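Local coordinates for protein putative arylalkylamine N-Acetyltransferase 7 (Aedes aegypti, PDB 4FD7) that probably transfers an acetyl group from acetyl-CoA to an amine substrate, as a putative insect arylalkylamine N-acetyltransferase of the GNAT family, at residues 10-18 with 30-38; 55-63 with 219-228. All coordinates share one frame; numbering follows the deposited sequence.

Contact 1: 10-18 with 30-38; sequences PFPSVWHRF and WYRVQDLPE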
loop_
_atom_site.group_PDB
_atom_site.type_symbol
_atom_site.label_atom_id
_atom_site.label_comp_id
_atom_site.label_asym_id
_atom_site.label_seq_id
_atom_site.Cartn_x
_atom_site.Cartn_y
_atom_site.Cartn_z
ATOM N N PRO A 10 -16.945 -10.132 -10.235
ATOM C CA PRO A 10 -16.069 -10.887 -11.147
ATOM C C PRO A 10 -14.613 -10.892 -10.687
ATOM O O PRO A 10 -14.125 -9.873 -10.190
ATOM C CB PRO A 10 -16.218 -10.140 -12.484
ATOM C CG PRO A 10 -17.585 -9.480 -12.379
ATOM C CD PRO A 10 -17.692 -9.069 -10.935
ATOM N N PHE A 11 -13.947 -12.034 -10.835
ATOM C CA PHE A 11 -12.572 -12.167 -10.395
ATOM C C PHE A 11 -11.810 -13.109 -11.312
ATOM O O PHE A 11 -12.273 -14.221 -11.585
ATOM C CB PHE A 11 -12.510 -12.668 -8.948
ATOM C CG PHE A 11 -11.110 -12.721 -8.389
ATOM C CD1 PHE A 11 -10.375 -13.894 -8.438
ATOM C CD2 PHE A 11 -10.532 -11.589 -7.818
ATOM C CE1 PHE A 11 -9.076 -13.946 -7.926
ATOM C CE2 PHE A 11 -9.240 -11.630 -7.300
ATOM C CZ PHE A 11 -8.510 -12.807 -7.367
ATOM N N PRO A 12 -10.634 -12.676 -11.791
ATOM C CA PRO A 12 -10.076 -11.323 -11.621
ATOM C C PRO A 12 -10.728 -10.275 -12.519
ATOM O O PRO A 12 -10.977 -10.550 -13.693
ATOM C CB PRO A 12 -8.607 -11.495 -12.012
ATOM C CG PRO A 12 -8.585 -12.730 -12.881
ATOM C CD PRO A 12 -9.645 -13.625 -12.329
ATOM N N SER A 13 -10.993 -9.095 -11.964
ATOM C CA SER A 13 -11.566 -7.995 -12.718
ATOM C C SER A 13 -10.504 -6.980 -13.081
ATOM O O SER A 13 -9.550 -6.763 -12.325
ATOM C CB SER A 13 -12.645 -7.296 -11.902
ATOM O OG SER A 13 -13.737 -8.172 -11.692
ATOM N N VAL A 14 -10.679 -6.340 -14.229
ATOM C CA VAL A 14 -9.857 -5.188 -14.565
ATOM C C VAL A 14 -10.552 -3.928 -14.084
ATOM O O VAL A 14 -11.697 -3.651 -14.449
ATOM C CB VAL A 14 -9.586 -5.096 -16.076
ATOM C CG1 VAL A 14 -8.719 -3.860 -16.383
ATOM C CG2 VAL A 14 -8.893 -6.368 -16.545
ATOM N N TRP A 15 -9.867 -3.153 -13.259
ATOM C CA TRP A 15 -10.504 -1.998 -12.637
ATOM C C TRP A 15 -10.236 -0.676 -13.327
ATOM O O TRP A 15 -11.069 0.227 -13.271
ATOM C CB TRP A 15 -10.117 -1.895 -11.158
ATOM C CG TRP A 15 -10.553 -3.107 -10.369
ATOM C CD1 TRP A 15 -9.749 -4.035 -9.777
ATOM C CD2 TRP A 15 -11.900 -3.525 -10.111
ATOM N NE1 TRP A 15 -10.505 -4.996 -9.160
ATOM C CE2 TRP A 15 -11.829 -4.710 -9.350
ATOM C CE3 TRP A 15 -13.156 -3.010 -10.446
ATOM C CZ2 TRP A 15 -12.972 -5.397 -8.925
ATOM C CZ3 TRP A 15 -14.292 -3.698 -10.025
ATOM C CH2 TRP A 15 -14.189 -4.873 -9.268
ATOM N N HIS A 16 -9.062 -0.546 -13.936
ATOM C CA HIS A 16 -8.631 0.740 -14.473
ATOM C C HIS A 16 -7.662 0.548 -15.639
ATOM O O HIS A 16 -6.868 -0.392 -15.650
ATOM C CB HIS A 16 -7.968 1.538 -13.350
ATOM C CG HIS A 16 -7.512 2.908 -13.742
ATOM N ND1 HIS A 16 -8.340 3.833 -14.343
ATOM C CD2 HIS A 16 -6.315 3.520 -13.591
ATOM C CE1 HIS A 16 -7.669 4.954 -14.551
ATOM N NE2 HIS A 16 -6.436 4.789 -14.109
ATOM N N ARG A 17 -7.746 1.424 -16.634
ATOM C CA ARG A 17 -6.796 1.408 -17.752
ATOM C C ARG A 17 -6.301 2.822 -18.003
ATOM O O ARG A 17 -7.040 3.787 -17.809
ATOM C CB ARG A 17 -7.435 0.844 -19.029
ATOM C CG ARG A 17 -7.903 -0.601 -18.922
ATOM C CD ARG A 17 -8.404 -1.101 -20.268
ATOM N NE ARG A 17 -9.127 -2.373 -20.198
ATOM C CZ ARG A 17 -8.549 -3.565 -20.283
ATOM N NH1 ARG A 17 -7.234 -3.667 -20.422
ATOM N NH2 ARG A 17 -9.284 -4.666 -20.219
ATOM N N PHE A 18 -5.055 2.953 -18.440
ATOM C CA PHE A 18 -4.491 4.270 -18.651
ATOM C C PHE A 18 -3.315 4.188 -19.610
ATOM O O PHE A 18 -2.730 3.115 -19.804
ATOM C CB PHE A 18 -4.037 4.866 -17.311
ATOM C CG PHE A 18 -2.924 4.097 -16.654
ATOM C CD1 PHE A 18 -1.600 4.424 -16.899
ATOM C CD2 PHE A 18 -3.201 3.042 -15.805
ATOM C CE1 PHE A 18 -0.569 3.711 -16.304
ATOM C CE2 PHE A 18 -2.169 2.320 -15.201
ATOM C CZ PHE A 18 -0.862 2.663 -15.438
ATOM N N TRP A 30 -0.466 1.202 -23.418
ATOM C CA TRP A 30 -1.555 1.048 -22.468
ATOM C C TRP A 30 -1.126 0.158 -21.326
ATOM O O TRP A 30 -0.368 -0.790 -21.520
ATOM C CB TRP A 30 -2.777 0.434 -23.151
ATOM C CG TRP A 30 -3.577 1.392 -23.927
ATOM C CD1 TRP A 30 -3.489 1.640 -25.266
ATOM C CD2 TRP A 30 -4.624 2.227 -23.430
ATOM N NE1 TRP A 30 -4.411 2.590 -25.631
ATOM C CE2 TRP A 30 -5.122 2.972 -24.516
ATOM C CE3 TRP A 30 -5.189 2.426 -22.164
ATOM C CZ2 TRP A 30 -6.150 3.903 -24.384
ATOM C CZ3 TRP A 30 -6.208 3.357 -22.030
ATOM C CH2 TRP A 30 -6.680 4.080 -23.130
ATOM N N TYR A 31 -1.619 0.476 -20.129
ATOM C CA TYR A 31 -1.420 -0.353 -18.962
ATOM C C TYR A 31 -2.790 -0.631 -18.354
ATOM O O TYR A 31 -3.756 0.067 -18.652
ATOM C CB TYR A 31 -0.593 0.389 -17.905
ATOM C CG TYR A 31 0.831 0.727 -18.299
ATOM C CD1 TYR A 31 1.893 -0.076 -17.895
ATOM C CD2 TYR A 31 1.112 1.861 -19.047
ATOM C CE1 TYR A 31 3.207 0.239 -18.243
ATOM C CE2 TYR A 31 2.407 2.182 -19.397
ATOM C CZ TYR A 31 3.453 1.370 -18.993
ATOM O OH TYR A 31 4.754 1.693 -19.342
ATOM N N ARG A 32 -2.867 -1.627 -17.483
ATOM C CA ARG A 32 -4.091 -1.857 -16.732
ATOM C C ARG A 32 -3.758 -2.124 -15.268
ATOM O O ARG A 32 -2.646 -2.565 -14.944
ATOM C CB ARG A 32 -4.873 -3.035 -17.306
ATOM C CG ARG A 32 -4.123 -4.364 -17.242
ATOM C CD ARG A 32 -4.913 -5.472 -17.903
ATOM N NE ARG A 32 -4.260 -6.770 -17.759
ATOM C CZ ARG A 32 -3.300 -7.215 -18.561
ATOM N NH1 ARG A 32 -2.875 -6.470 -19.574
ATOM N NH2 ARG A 32 -2.762 -8.406 -18.347
ATOM N N VAL A 33 -4.734 -1.847 -14.406
ATOM C CA VAL A 33 -4.680 -2.229 -13.000
ATOM C C VAL A 33 -5.850 -3.185 -12.751
ATOM O O VAL A 33 -6.998 -2.881 -13.105
ATOM C CB VAL A 33 -4.822 -1.023 -12.061
ATOM C CG1 VAL A 33 -4.517 -1.455 -10.608
ATOM C CG2 VAL A 33 -3.909 0.125 -12.496
ATOM N N GLN A 34 -5.559 -4.343 -12.168
ATOM C CA GLN A 34 -6.574 -5.382 -12.013
ATOM C C GLN A 34 -6.374 -6.189 -10.745
ATOM O O GLN A 34 -5.337 -6.075 -10.089
ATOM C CB GLN A 34 -6.534 -6.345 -13.204
ATOM C CG GLN A 34 -5.199 -7.092 -13.353
ATOM C CD GLN A 34 -5.310 -8.316 -14.249
ATOM O OE1 GLN A 34 -5.150 -8.231 -15.466
ATOM N NE2 GLN A 34 -5.565 -9.461 -13.647
ATOM N N ASP A 35 -7.373 -7.007 -10.411
ATOM C CA ASP A 35 -7.227 -7.975 -9.320
ATOM C C ASP A 35 -5.988 -8.817 -9.564
ATOM O O ASP A 35 -5.712 -9.220 -10.702
ATOM C CB ASP A 35 -8.421 -8.925 -9.252
ATOM C CG ASP A 35 -9.676 -8.267 -8.744
ATOM O OD1 ASP A 35 -9.603 -7.446 -7.799
ATOM O OD2 ASP A 35 -10.756 -8.600 -9.292
ATOM N N LEU A 36 -5.234 -9.079 -8.503
ATOM C CA LEU A 36 -4.044 -9.913 -8.601
ATOM C C LEU A 36 -4.460 -11.378 -8.671
ATOM O O LEU A 36 -5.046 -11.893 -7.718
ATOM C CB LEU A 36 -3.157 -9.687 -7.368
ATOM C CG LEU A 36 -1.937 -10.604 -7.278
ATOM C CD1 LEU A 36 -0.920 -10.244 -8.358
ATOM C CD2 LEU A 36 -1.290 -10.532 -5.885
ATOM N N PRO A 37 -4.181 -12.054 -9.807
ATOM C CA PRO A 37 -4.563 -13.463 -9.950
ATOM C C PRO A 37 -3.840 -14.336 -8.939
ATOM O O PRO A 37 -2.688 -14.060 -8.592
ATOM C CB PRO A 37 -4.107 -13.813 -11.381
ATOM C CG PRO A 37 -4.048 -12.495 -12.102
ATOM C CD PRO A 37 -3.580 -11.520 -11.045
ATOM N N GLU A 38 -4.505 -15.380 -8.465
ATOM C CA GLU A 38 -3.891 -16.247 -7.462
ATOM C C GLU A 38 -2.542 -16.814 -7.923
ATOM O O GLU A 38 -1.589 -16.864 -7.149
ATOM C CB GLU A 38 -4.847 -17.366 -7.053
ATOM C CG GLU A 38 -6.127 -16.869 -6.359
ATOM C CD GLU A 38 -6.257 -17.388 -4.936
ATOM O OE1 GLU A 38 -5.364 -18.158 -4.512
ATOM O OE2 GLU A 38 -7.237 -17.024 -4.236
HETATM O O HOH W 1 -5.221 -1.216 -20.346
#
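Strands 14-18 and 30-35 run antiparallel, their axes 4.6 Å apart at an angle of 161°, and a classic beta bulge interrupts the ladder where W15 and H16 both give their backbone N-H to the carbonyl O of V33. The carboxylate of D35 ties down the incoming loop. Its OD2 takes a nearly straight bond from S13 N at 2.7 Å, while OD1 accepts from W15 NE1 at 2.9 Å; the indole N-H points at OD1 within its own ring plane but reaches it from above the carboxylate plane. R5 adds a salt bridge to OD2. The CD2-CE2 side of the F11 ring rests obliquely against the same aspartate, CE2 lying 3.4 Å from D35 CB. The two strands form the hairpin that begins the antiparallel sheet of this GNAT fold, with 14-21 outermost. At the other end F18 and Y31 share one side of the sheet with H16 and V33. F18 CG stands between its backbone N and carbonyl carbon (chi1 64°), which brings the ring centroid within 3.8 Å of Y31 CB; the rings lie nearly parallel but slid apart, barely overlapping. Helix 164-170 covers F18 through I164 and E167.

Contact 2: 55-63 with 219-228; sequences DELMNQAKG and RFNYPGIEEN
Helix 57-62, one short turn-and-a-half of the GNAT domain, packs here against the irregular loop that links helix 210-216 to strand 229-236. Y222 lies at the middle of the contact, with M58, A61 and K62 gathered around its ring. The methyl CE of M58 approaches the phenol end, 3.5 Å from Y222 CZ, and the sulfur stands obliquely to the ring in a Met-aromatic contact; the bend at chi3 (78°) turns the methyl back toward the tyrosine. A61 CB meets the ring's edge near its plane and rests 4.0 Å from Y222 CB. K62 crosses the tyrosine obliquely with its CG 3.7 Å from Y222 CE1, then bends at chi2 and chi3 to bring NZ to the backbone O of N221, a 2.7 Å hydrogen bond lying in the carbonyl plane. NZ stands 5.2 Å from the centroid of the Y222 ring, at most a weak attraction. Farther along, I225 extends CD1 to A61 CB at 4.0 Å and to L57 CB. Y222 to I225 form a type II turn; P223, its second residue, places CD 3.4 Å from A61 O. The Y222 hydroxyl is hydrogen-bonded to T128 of helix 120-136, and Y210 meets its ring from helix 210-216. Across the contact, then, helix and loop are held mainly by apolar packing, and the bond from K62 to the N221 carbonyl is the one hydrogen bond that joins them directly.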
loop_
_atom_site.group_PDB
_atom_site.type_symbol
_atom_site.label_atom_id
_atom_site.label_comp_id
_atom_site.label_asym_id
_atom_site.label_seq_id
_atom_site.Cartn_x
_atom_site.Cartn_y
_atom_site.Cartn_z
ATOM N N ASP A 55 13.311 -0.026 -1.341
ATOM C CA ASP A 55 13.254 1.383 -1.726
ATOM C C ASP A 55 12.384 2.306 -0.861
ATOM O O ASP A 55 12.634 3.503 -0.801
ATOM C CB ASP A 55 12.831 1.488 -3.194
ATOM C CG ASP A 55 13.880 0.930 -4.132
ATOM O OD1 ASP A 55 15.040 0.761 -3.687
ATOM O OD2 ASP A 55 13.559 0.665 -5.309
ATOM N N GLU A 56 11.357 1.772 -0.210
ATOM C CA GLU A 56 10.453 2.621 0.572
ATOM C C GLU A 56 11.182 3.210 1.787
ATOM O O GLU A 56 11.992 2.520 2.407
ATOM C CB GLU A 56 9.217 1.833 0.996
ATOM C CG GLU A 56 8.194 2.631 1.799
ATOM C CD GLU A 56 8.374 2.484 3.311
ATOM O OE1 GLU A 56 9.240 1.715 3.738
ATOM O OE2 GLU A 56 7.641 3.140 4.081
ATOM N N LEU A 57 10.889 4.470 2.119
ATOM C CA LEU A 57 11.663 5.211 3.128
ATOM C C LEU A 57 11.862 4.546 4.493
ATOM O O LEU A 57 13.002 4.469 4.966
ATOM C CB LEU A 57 11.127 6.640 3.326
ATOM C CG LEU A 57 11.297 7.617 2.168
ATOM C CD1 LEU A 57 11.113 9.023 2.701
ATOM C CD2 LEU A 57 12.651 7.457 1.501
ATOM N N MET A 58 10.780 4.101 5.136
ATOM C CA MET A 58 10.894 3.469 6.459
ATOM C C MET A 58 11.740 2.184 6.415
ATOM O O MET A 58 12.584 1.930 7.292
ATOM C CB MET A 58 9.512 3.133 7.036
ATOM C CG MET A 58 8.594 4.331 7.255
ATOM S SD MET A 58 6.947 3.833 7.824
ATOM C CE MET A 58 7.243 3.479 9.563
ATOM N N ASN A 59 11.499 1.366 5.394
ATOM C CA ASN A 59 12.239 0.118 5.250
ATOM C C ASN A 59 13.724 0.391 5.087
ATOM O O ASN A 59 14.559 -0.221 5.759
ATOM C CB ASN A 59 11.722 -0.687 4.048
ATOM C CG ASN A 59 10.283 -1.105 4.205
ATOM O OD1 ASN A 59 9.729 -1.092 5.306
ATOM N ND2 ASN A 59 9.658 -1.487 3.094
ATOM N N GLN A 60 14.043 1.321 4.202
ATOM C CA GLN A 60 15.431 1.689 3.944
ATOM C C GLN A 60 16.102 2.242 5.197
ATOM O O GLN A 60 17.262 1.938 5.474
ATOM C CB GLN A 60 15.483 2.719 2.808
ATOM C CG GLN A 60 16.533 2.452 1.725
ATOM C CD GLN A 60 16.288 3.290 0.475
ATOM O OE1 GLN A 60 15.904 4.460 0.560
ATOM N NE2 GLN A 60 16.466 2.681 -0.691
ATOM N N ALA A 61 15.378 3.061 5.953
ATOM C CA ALA A 61 15.953 3.653 7.164
ATOM C C ALA A 61 16.200 2.580 8.222
ATOM O O ALA A 61 17.106 2.712 9.047
ATOM C CB ALA A 61 15.060 4.756 7.719
ATOM N N LYS A 62 15.401 1.519 8.208
ATOM C CA LYS A 62 15.604 0.430 9.167
ATOM C C LYS A 62 16.512 -0.682 8.644
ATOM O O LYS A 62 16.850 -1.609 9.397
ATOM C CB LYS A 62 14.261 -0.179 9.607
ATOM C CG LYS A 62 13.374 0.756 10.410
ATOM C CD LYS A 62 14.152 1.364 11.557
ATOM C CE LYS A 62 13.527 1.029 12.880
ATOM N NZ LYS A 62 14.380 1.611 13.955
ATOM N N GLY A 63 16.909 -0.606 7.374
ATOM C CA GLY A 63 17.751 -1.650 6.802
ATOM C C GLY A 63 16.999 -2.950 6.585
ATOM O O GLY A 63 17.595 -4.013 6.537
ATOM N N ARG A 219 11.157 3.548 20.019
ATOM C CA ARG A 219 11.291 2.479 19.028
ATOM C C ARG A 219 11.061 3.018 17.625
ATOM O O ARG A 219 11.513 2.426 16.638
ATOM C CB ARG A 219 10.306 1.340 19.294
ATOM C CG ARG A 219 10.619 0.503 20.522
ATOM C CD ARG A 219 9.684 -0.695 20.597
ATOM N NE ARG A 219 8.293 -0.291 20.785
ATOM C CZ ARG A 219 7.296 -0.652 19.982
ATOM N NH1 ARG A 219 7.542 -1.412 18.926
ATOM N NH2 ARG A 219 6.057 -0.255 20.236
ATOM N N PHE A 220 10.356 4.141 17.547
ATOM C CA PHE A 220 9.945 4.698 16.260
ATOM C C PHE A 220 11.029 5.602 15.706
ATOM O O PHE A 220 10.761 6.759 15.368
ATOM C CB PHE A 220 8.660 5.521 16.389
ATOM C CG PHE A 220 7.482 4.771 16.979
ATOM C CD1 PHE A 220 7.521 3.401 17.197
ATOM C CD2 PHE A 220 6.317 5.458 17.291
ATOM C CE1 PHE A 220 6.419 2.731 17.739
ATOM C CE2 PHE A 220 5.213 4.797 17.834
ATOM C CZ PHE A 220 5.270 3.427 18.057
ATOM N N ASN A 221 12.246 5.074 15.618
ATOM C CA ASN A 221 13.416 5.836 15.188
ATOM C C ASN A 221 13.820 5.437 13.766
ATOM O O ASN A 221 13.993 4.249 13.481
ATOM C CB ASN A 221 14.574 5.557 16.153
ATOM C CG ASN A 221 15.654 6.609 16.093
ATOM O OD1 ASN A 221 15.549 7.661 16.739
ATOM N ND2 ASN A 221 16.711 6.335 15.330
ATOM N N TYR A 222 13.979 6.423 12.885
ATOM C CA TYR A 222 14.219 6.175 11.468
ATOM C C TYR A 222 15.376 7.009 10.969
ATOM O O TYR A 222 15.177 8.112 10.451
ATOM C CB TYR A 222 12.947 6.445 10.655
ATOM C CG TYR A 222 11.860 5.490 11.046
ATOM C CD1 TYR A 222 11.735 4.266 10.416
ATOM C CD2 TYR A 222 10.990 5.783 12.092
ATOM C CE1 TYR A 222 10.756 3.361 10.793
ATOM C CE2 TYR A 222 10.010 4.882 12.483
ATOM C CZ TYR A 222 9.900 3.681 11.833
ATOM O OH TYR A 222 8.926 2.787 12.213
ATOM N N PRO A 223 16.597 6.468 11.122
ATOM C CA PRO A 223 17.835 7.169 10.788
ATOM C C PRO A 223 17.813 7.725 9.372
ATOM O O PRO A 223 17.674 6.953 8.408
ATOM C CB PRO A 223 18.899 6.074 10.889
ATOM C CG PRO A 223 18.307 5.023 11.794
ATOM C CD PRO A 223 16.837 5.058 11.479
ATOM N N GLY A 224 17.915 9.041 9.253
ATOM C CA GLY A 224 18.142 9.665 7.965
ATOM C C GLY A 224 16.905 10.246 7.306
ATOM O O GLY A 224 17.014 10.944 6.290
ATOM N N ILE A 225 15.734 9.952 7.866
ATOM C CA ILE A 225 14.477 10.487 7.333
ATOM C C ILE A 225 13.691 11.200 8.428
ATOM O O ILE A 225 12.469 11.319 8.357
ATOM C CB ILE A 225 13.602 9.382 6.684
ATOM C CG1 ILE A 225 13.148 8.360 7.728
ATOM C CG2 ILE A 225 14.353 8.712 5.540
ATOM C CD1 ILE A 225 12.047 7.418 7.242
ATOM N N GLU A 226 14.403 11.678 9.444
ATOM C CA GLU A 226 13.765 12.261 10.618
ATOM C C GLU A 226 12.886 13.490 10.312
ATOM O O GLU A 226 11.887 13.734 10.994
ATOM C CB GLU A 226 14.821 12.602 11.679
ATOM C CG GLU A 226 15.616 11.405 12.190
ATOM C CD GLU A 226 16.922 11.188 11.447
ATOM O OE1 GLU A 226 17.118 11.796 10.361
ATOM O OE2 GLU A 226 17.760 10.399 11.956
ATOM N N GLU A 227 13.248 14.265 9.294
ATOM C CA GLU A 227 12.432 15.431 8.943
ATOM C C GLU A 227 11.319 15.140 7.921
ATOM O O GLU A 227 10.486 16.010 7.645
ATOM C CB GLU A 227 13.314 16.585 8.449
ATOM C CG GLU A 227 13.998 16.316 7.133
ATOM C CD GLU A 227 15.069 17.354 6.799
ATOM O OE1 GLU A 227 15.564 18.040 7.721
ATOM O OE2 GLU A 227 15.418 17.472 5.606
ATOM N N ASN A 228 11.296 13.937 7.358
ATOM C CA ASN A 228 10.227 13.585 6.422
ATOM C C ASN A 228 8.909 13.370 7.155
ATOM O O ASN A 228 8.891 13.015 8.337
ATOM C CB ASN A 228 10.584 12.329 5.613
ATOM C CG ASN A 228 11.678 12.579 4.587
ATOM O OD1 ASN A 228 12.827 12.180 4.776
ATOM N ND2 ASN A 228 11.322 13.243 3.492
#

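How the contacts relate
The two contacts lie on opposite sides of the chain's centre, about 32 Å apart between centres, with their nearest atoms about 17 Å apart, and they share no element. Both are partly buried. Contact 1 joins neighbours in sequence, the two strands of a hairpin, and relies on a backbone ladder plus a carboxylate that binds several groups; it buries 848 Å². Contact 2 brings together segments 156 residues apart, a short helix and a loop near the chain's end, over 459 Å². There side-chain packing predominates, with one lysine-to-carbonyl bond and no backbone-to-backbone bond across. Aromatic rings feature in each: F18 with Y31 in contact 1, Y222 with a methionine in contact 2.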